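Local coordinates for protein probable dehydrogenase (Bordetella bronchiseptica, PDB 3MOI) that is probably an NAD(P)-dependent oxidoreductase of the GFO/IDH/MocA family, its physiological substrate not established, at residues Gln83-Gly88 against Ile108-Arg113; Phe76-Val81 against Arg101-Arg106. One frame throughout, in Å; residues are numbered along the deposited sequence.

Contact 1 of 2, residues Gln83-Gly88 against Ile108-Arg113; sequences QASEQG and IEAVER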
loop_
_atom_site.group_PDB
_atom_site.type_symbol
_atom_site.label_atom_id
_atom_site.label_comp_id
_atom_site.label_asym_id
_atom_site.label_seq_id
_atom_site.Cartn_x
_atom_site.Cartn_y
_atom_site.Cartn_z
ATOM N N GLN A 83 19.192 33.942 -12.122
ATOM C CA GLN A 83 19.132 35.374 -12.017
ATOM C C GLN A 83 19.142 35.808 -10.549
ATOM O O GLN A 83 19.892 36.726 -10.179
ATOM C CB GLN A 83 17.871 35.913 -12.667
ATOM C CG GLN A 83 17.931 36.157 -14.110
ATOM C CD GLN A 83 16.563 36.525 -14.610
ATOM O OE1 GLN A 83 16.187 37.674 -14.578
ATOM N NE2 GLN A 83 15.797 35.552 -15.014
ATOM N N ALA A 84 18.329 35.172 -9.710
ATOM C CA ALA A 84 18.316 35.572 -8.295
ATOM C C ALA A 84 19.674 35.342 -7.648
ATOM O O ALA A 84 20.157 36.191 -6.908
ATOM C CB ALA A 84 17.248 34.849 -7.527
ATOM N N SER A 85 20.295 34.205 -7.959
ATOM C CA SER A 85 21.605 33.890 -7.396
ATOM C C SER A 85 22.619 34.930 -7.720
ATOM O O SER A 85 23.465 35.231 -6.879
ATOM C CB SER A 85 22.160 32.624 -7.998
ATOM O OG SER A 85 21.394 31.540 -7.635
ATOM N N GLU A 86 22.572 35.431 -8.960
ATOM C CA GLU A 86 23.558 36.419 -9.422
ATOM C C GLU A 86 23.367 37.761 -8.677
ATOM O O GLU A 86 24.322 38.487 -8.535
ATOM C CB GLU A 86 23.614 36.533 -10.980
ATOM C CG GLU A 86 24.082 35.165 -11.547
ATOM C CD GLU A 86 24.408 35.076 -13.057
ATOM O OE1 GLU A 86 23.888 35.907 -13.891
ATOM O OE2 GLU A 86 25.164 34.090 -13.366
ATOM N N GLN A 87 22.173 38.010 -8.131
ATOM C CA GLN A 87 21.993 39.139 -7.243
ATOM C C GLN A 87 22.324 38.890 -5.759
ATOM O O GLN A 87 22.153 39.808 -4.958
ATOM C CB GLN A 87 20.588 39.689 -7.343
ATOM C CG GLN A 87 20.213 40.248 -8.693
ATOM C CD GLN A 87 21.156 41.384 -9.150
ATOM O OE1 GLN A 87 21.333 42.406 -8.436
ATOM N NE2 GLN A 87 21.743 41.216 -10.332
ATOM N N GLY A 88 22.799 37.701 -5.387
ATOM C CA GLY A 88 22.966 37.354 -3.940
ATOM C C GLY A 88 21.649 37.259 -3.119
ATOM O O GLY A 88 21.608 37.624 -1.927
ATOM N N ILE A 108 22.513 24.427 -9.558
ATOM C CA ILE A 108 23.419 24.080 -8.483
ATOM C C ILE A 108 24.657 24.984 -8.581
ATOM O O ILE A 108 25.060 25.620 -7.611
ATOM C CB ILE A 108 23.751 22.556 -8.545
ATOM C CG1 ILE A 108 22.484 21.744 -8.129
ATOM C CG2 ILE A 108 24.963 22.165 -7.687
ATOM C CD1 ILE A 108 22.501 20.244 -8.514
ATOM N N GLU A 109 25.202 25.111 -9.777
ATOM C CA GLU A 109 26.458 25.787 -9.943
ATOM C C GLU A 109 26.291 27.276 -9.623
ATOM O O GLU A 109 27.079 27.865 -8.883
ATOM C CB GLU A 109 27.033 25.467 -11.323
ATOM C CG GLU A 109 27.353 23.945 -11.487
ATOM C CD GLU A 109 27.692 23.441 -12.941
ATOM O OE1 GLU A 109 27.357 24.109 -13.956
ATOM O OE2 GLU A 109 28.308 22.340 -13.061
ATOM N N ALA A 110 25.179 27.836 -10.059
ATOM C CA ALA A 110 24.885 29.240 -9.770
ATOM C C ALA A 110 24.680 29.492 -8.265
ATOM O O ALA A 110 25.225 30.443 -7.699
ATOM C CB ALA A 110 23.661 29.699 -10.557
ATOM N N VAL A 111 23.913 28.638 -7.618
ATOM C CA VAL A 111 23.624 28.819 -6.196
ATOM C C VAL A 111 24.892 28.684 -5.408
ATOM O O VAL A 111 25.159 29.533 -4.564
ATOM C CB VAL A 111 22.523 27.817 -5.711
ATOM C CG1 VAL A 111 22.544 27.627 -4.235
ATOM C CG2 VAL A 111 21.152 28.278 -6.242
ATOM N N GLU A 112 25.707 27.684 -5.720
ATOM C CA GLU A 112 26.925 27.411 -4.949
ATOM C C GLU A 112 27.948 28.496 -5.135
ATOM O O GLU A 112 28.460 28.991 -4.166
ATOM C CB GLU A 112 27.496 26.000 -5.237
ATOM C CG GLU A 112 26.553 24.963 -4.688
ATOM C CD GLU A 112 26.920 23.489 -4.927
ATOM O OE1 GLU A 112 27.849 23.147 -5.685
ATOM O OE2 GLU A 112 26.205 22.645 -4.351
ATOM N N ARG A 113 28.205 28.918 -6.360
ATOM C CA ARG A 113 29.106 30.027 -6.636
ATOM C C ARG A 113 28.609 31.340 -6.060
ATOM O O ARG A 113 29.362 32.187 -5.649
ATOM C CB ARG A 113 29.275 30.128 -8.183
ATOM C CG ARG A 113 30.100 31.367 -8.800
ATOM C CD ARG A 113 29.957 31.455 -10.436
ATOM N NE ARG A 113 29.933 30.069 -11.007
ATOM C CZ ARG A 113 28.944 29.479 -11.715
ATOM N NH1 ARG A 113 27.813 30.119 -12.073
ATOM N NH2 ARG A 113 29.100 28.204 -12.094
#
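Ser85 puts its small side chain against the backbone of a neighbouring helix at Ala110 and Val111, a worked example of how short side chains let two helices lie close. The CA atoms of Ser85 and Val111 are 5.6 Å apart. The CB of Ser85 rests on the Ala110 peptide group, 3.8 Å from Ala110 O, a van der Waals approach. Its hydroxyl is set beside the backbone N (chi1 -66°), from where OG reaches back and donates a hydrogen bond to Val81 O, one turn earlier. The buried oxygen is thus satisfied within its own helix and can sit against a nonpolar group of the partner: OG lies 3.6 Å from Val111 CG2. That methyl stands beside the backbone N of Val111, although the CB of the valine points away from Ser85's helix. Ala110 CB faces across, 4.1 Å from Ser85 OG. Just past the end of helix 77-86, Gly88, with positive phi, completes a Schellman motif. Ala110 also packs on Val82 of helix 77-86, Ser85 touches Ile91 of strand 90-93, and Ile108 turns to helix 362-381.

Contact 2 of 2, residues Phe76-Val81 against Arg101-Arg106; sequences FHCEHV and RDEADR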
loop_
_atom_site.group_PDB
_atom_site.type_symbol
_atom_site.label_atom_id
_atom_site.label_comp_id
_atom_site.label_asym_id
_atom_site.label_seq_id
_atom_site.Cartn_x
_atom_site.Cartn_y
_atom_site.Cartn_z
ATOM N N PHE A 76 10.554 28.160 -16.573
ATOM C CA PHE A 76 11.257 29.383 -16.221
ATOM C C PHE A 76 12.117 29.257 -14.980
ATOM O O PHE A 76 12.821 30.184 -14.643
ATOM C CB PHE A 76 10.255 30.519 -16.031
ATOM C CG PHE A 76 9.593 30.932 -17.294
ATOM C CD1 PHE A 76 10.276 31.701 -18.215
ATOM C CD2 PHE A 76 8.308 30.510 -17.594
ATOM C CE1 PHE A 76 9.671 32.072 -19.425
ATOM C CE2 PHE A 76 7.710 30.834 -18.777
ATOM C CZ PHE A 76 8.382 31.639 -19.701
ATOM N N HIS A 77 12.084 28.123 -14.281
ATOM C CA HIS A 77 12.808 28.030 -13.007
ATOM C C HIS A 77 14.305 28.187 -13.127
ATOM O O HIS A 77 14.914 28.903 -12.357
ATOM C CB HIS A 77 12.522 26.744 -12.323
ATOM C CG HIS A 77 11.146 26.645 -11.774
ATOM N ND1 HIS A 77 10.646 25.470 -11.266
ATOM C CD2 HIS A 77 10.174 27.562 -11.624
ATOM C CE1 HIS A 77 9.417 25.675 -10.827
ATOM N NE2 HIS A 77 9.100 26.929 -11.046
ATOM N N CYS A 78 14.908 27.538 -14.078
ATOM C CA CYS A 78 16.343 27.638 -14.238
ATOM C C CYS A 78 16.833 29.079 -14.326
ATOM O O CYS A 78 17.713 29.522 -13.544
ATOM C CB CYS A 78 16.813 26.872 -15.484
ATOM S SG CYS A 78 18.592 26.926 -15.683
ATOM N N GLU A 79 16.301 29.825 -15.278
ATOM C CA GLU A 79 16.811 31.185 -15.437
ATOM C C GLU A 79 16.402 32.070 -14.256
ATOM O O GLU A 79 17.113 32.970 -13.901
ATOM C CB GLU A 79 16.354 31.821 -16.762
ATOM C CG GLU A 79 14.837 32.091 -16.819
ATOM C CD GLU A 79 14.345 32.437 -18.236
ATOM O OE1 GLU A 79 14.201 33.711 -18.458
ATOM O OE2 GLU A 79 14.124 31.458 -19.083
ATOM N N HIS A 80 15.258 31.794 -13.656
ATOM C CA HIS A 80 14.842 32.602 -12.507
ATOM C C HIS A 80 15.815 32.350 -11.338
ATOM O O HIS A 80 16.240 33.257 -10.645
ATOM C CB HIS A 80 13.370 32.323 -12.112
ATOM C CG HIS A 80 12.341 33.058 -12.923
ATOM N ND1 HIS A 80 10.990 32.736 -12.874
ATOM C CD2 HIS A 80 12.448 34.118 -13.766
ATOM C CE1 HIS A 80 10.317 33.567 -13.658
ATOM N NE2 HIS A 80 11.177 34.415 -14.214
ATOM N N VAL A 81 16.244 31.108 -11.184
ATOM C CA VAL A 81 17.161 30.772 -10.114
ATOM C C VAL A 81 18.547 31.335 -10.359
ATOM O O VAL A 81 19.183 31.899 -9.441
ATOM C CB VAL A 81 17.175 29.263 -9.876
ATOM C CG1 VAL A 81 18.498 28.825 -9.255
ATOM C CG2 VAL A 81 15.932 28.871 -9.009
ATOM N N ARG A 101 18.160 17.509 -16.269
ATOM C CA ARG A 101 19.354 17.398 -15.487
ATOM C C ARG A 101 20.385 18.507 -15.715
ATOM O O ARG A 101 20.996 19.000 -14.756
ATOM C CB ARG A 101 19.969 16.063 -15.764
ATOM C CG ARG A 101 19.122 14.837 -15.234
ATOM C CD ARG A 101 19.513 13.543 -15.896
ATOM N NE ARG A 101 20.239 12.679 -14.953
ATOM C CZ ARG A 101 21.568 12.618 -14.772
ATOM N NH1 ARG A 101 22.395 13.392 -15.484
ATOM N NH2 ARG A 101 22.070 11.765 -13.847
ATOM N N ASP A 102 20.591 18.903 -16.961
ATOM C CA ASP A 102 21.504 19.978 -17.273
ATOM C C ASP A 102 21.070 21.273 -16.594
ATOM O O ASP A 102 21.901 22.035 -16.052
ATOM C CB ASP A 102 21.541 20.247 -18.784
ATOM C CG ASP A 102 22.167 19.125 -19.589
ATOM O OD1 ASP A 102 23.077 18.402 -19.097
ATOM O OD2 ASP A 102 21.774 19.002 -20.789
ATOM N N GLU A 103 19.784 21.571 -16.701
ATOM C CA GLU A 103 19.262 22.713 -15.969
ATOM C C GLU A 103 19.603 22.602 -14.477
ATOM O O GLU A 103 20.170 23.533 -13.845
ATOM C CB GLU A 103 17.758 22.894 -16.168
ATOM C CG GLU A 103 17.434 23.451 -17.569
ATOM C CD GLU A 103 15.982 23.974 -17.775
ATOM O OE1 GLU A 103 15.213 24.110 -16.813
ATOM O OE2 GLU A 103 15.609 24.277 -18.950
ATOM N N ALA A 104 19.256 21.468 -13.912
ATOM C CA ALA A 104 19.513 21.270 -12.507
ATOM C C ALA A 104 20.996 21.518 -12.196
ATOM O O ALA A 104 21.304 22.043 -11.182
ATOM C CB ALA A 104 19.104 19.952 -12.108
ATOM N N ASP A 105 21.897 21.193 -13.102
ATOM C CA ASP A 105 23.310 21.443 -12.862
ATOM C C ASP A 105 23.578 22.907 -12.946
ATOM O O ASP A 105 24.339 23.397 -12.156
ATOM C CB ASP A 105 24.241 20.689 -13.842
ATOM C CG ASP A 105 24.312 19.187 -13.536
ATOM O OD1 ASP A 105 23.864 18.759 -12.408
ATOM O OD2 ASP A 105 24.812 18.430 -14.400
ATOM N N ARG A 106 22.964 23.611 -13.882
ATOM C CA ARG A 106 23.208 25.044 -13.963
ATOM C C ARG A 106 22.728 25.753 -12.718
ATOM O O ARG A 106 23.329 26.763 -12.297
ATOM C CB ARG A 106 22.504 25.710 -15.159
ATOM C CG ARG A 106 23.059 25.411 -16.575
ATOM C CD ARG A 106 22.314 26.390 -17.591
ATOM N NE ARG A 106 22.649 27.804 -17.273
ATOM C CZ ARG A 106 21.876 28.877 -17.479
ATOM N NH1 ARG A 106 20.626 28.795 -17.968
ATOM N NH2 ARG A 106 22.364 30.062 -17.156
#
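Two neighbouring helices of the Rossmann-fold domain, the presumed dinucleotide-binding part, 77-86 and 101-114, meet near their N-terminal ends, where Cys78 inserts between Glu103 and Arg106. The CA atoms of Cys78 and Glu103 are 6.0 Å apart. The thiol branch stands anti to its own backbone nitrogen (chi1 -178°), which carries SG across to the Glu103 and Arg106 side chains. Glu103 runs out in an extended chain past Cys78: its CB and CG lie alongside the cysteine, and its carboxylate ends over the CB, with Glu103 OE1 3.5 Å from Cys78 CB. The approach is van der Waals packing with no hydrogen bond: the carboxylate oxygen comes nearest, and CB and CG add looser contacts with the buried cysteine.

Helix 77-86 follows strand 67-70 and leads into strand 90-93, after which helix 101-114 leads on to strand 118-120, so the contact joins successive crossover helices of the parallel sheet. From its place one turn beyond Glu103, Arg106 bends at chi3 (64°) and brings its guanidinium obliquely to the sulfur, with Arg106 NH1 3.6 Å from Cys78 SG, a packing contact and not a hydrogen bond; its CB stands 4.1 Å from the same SG. Cys78 also touches Met107. At the start of helix 101-114, Ser100 OG is hydrogen-bonded to Glu103 N, while His77 turns aside to bond through ND1 to Leu97 O.

How the contacts relate
Contacts 1 and 2 are two levels of one helix pair, with centres about 10 Å apart. Along the chain their segments alternate: 76-81 and then 83-88 on helix 77-86, followed by 101-106 and then 108-113 on helix 101-114. The early parts of both helices therefore meet in contact 2 and the later parts in contact 1, as expected of two helices running in the same direction. Between the levels, Val81 CG1 and Val111 CG2 pack at 4.1 Å and make the interface continuous. Strand 90-93 joins the helices, which flank the parallel sheet of the presumed dinucleotide-binding domain.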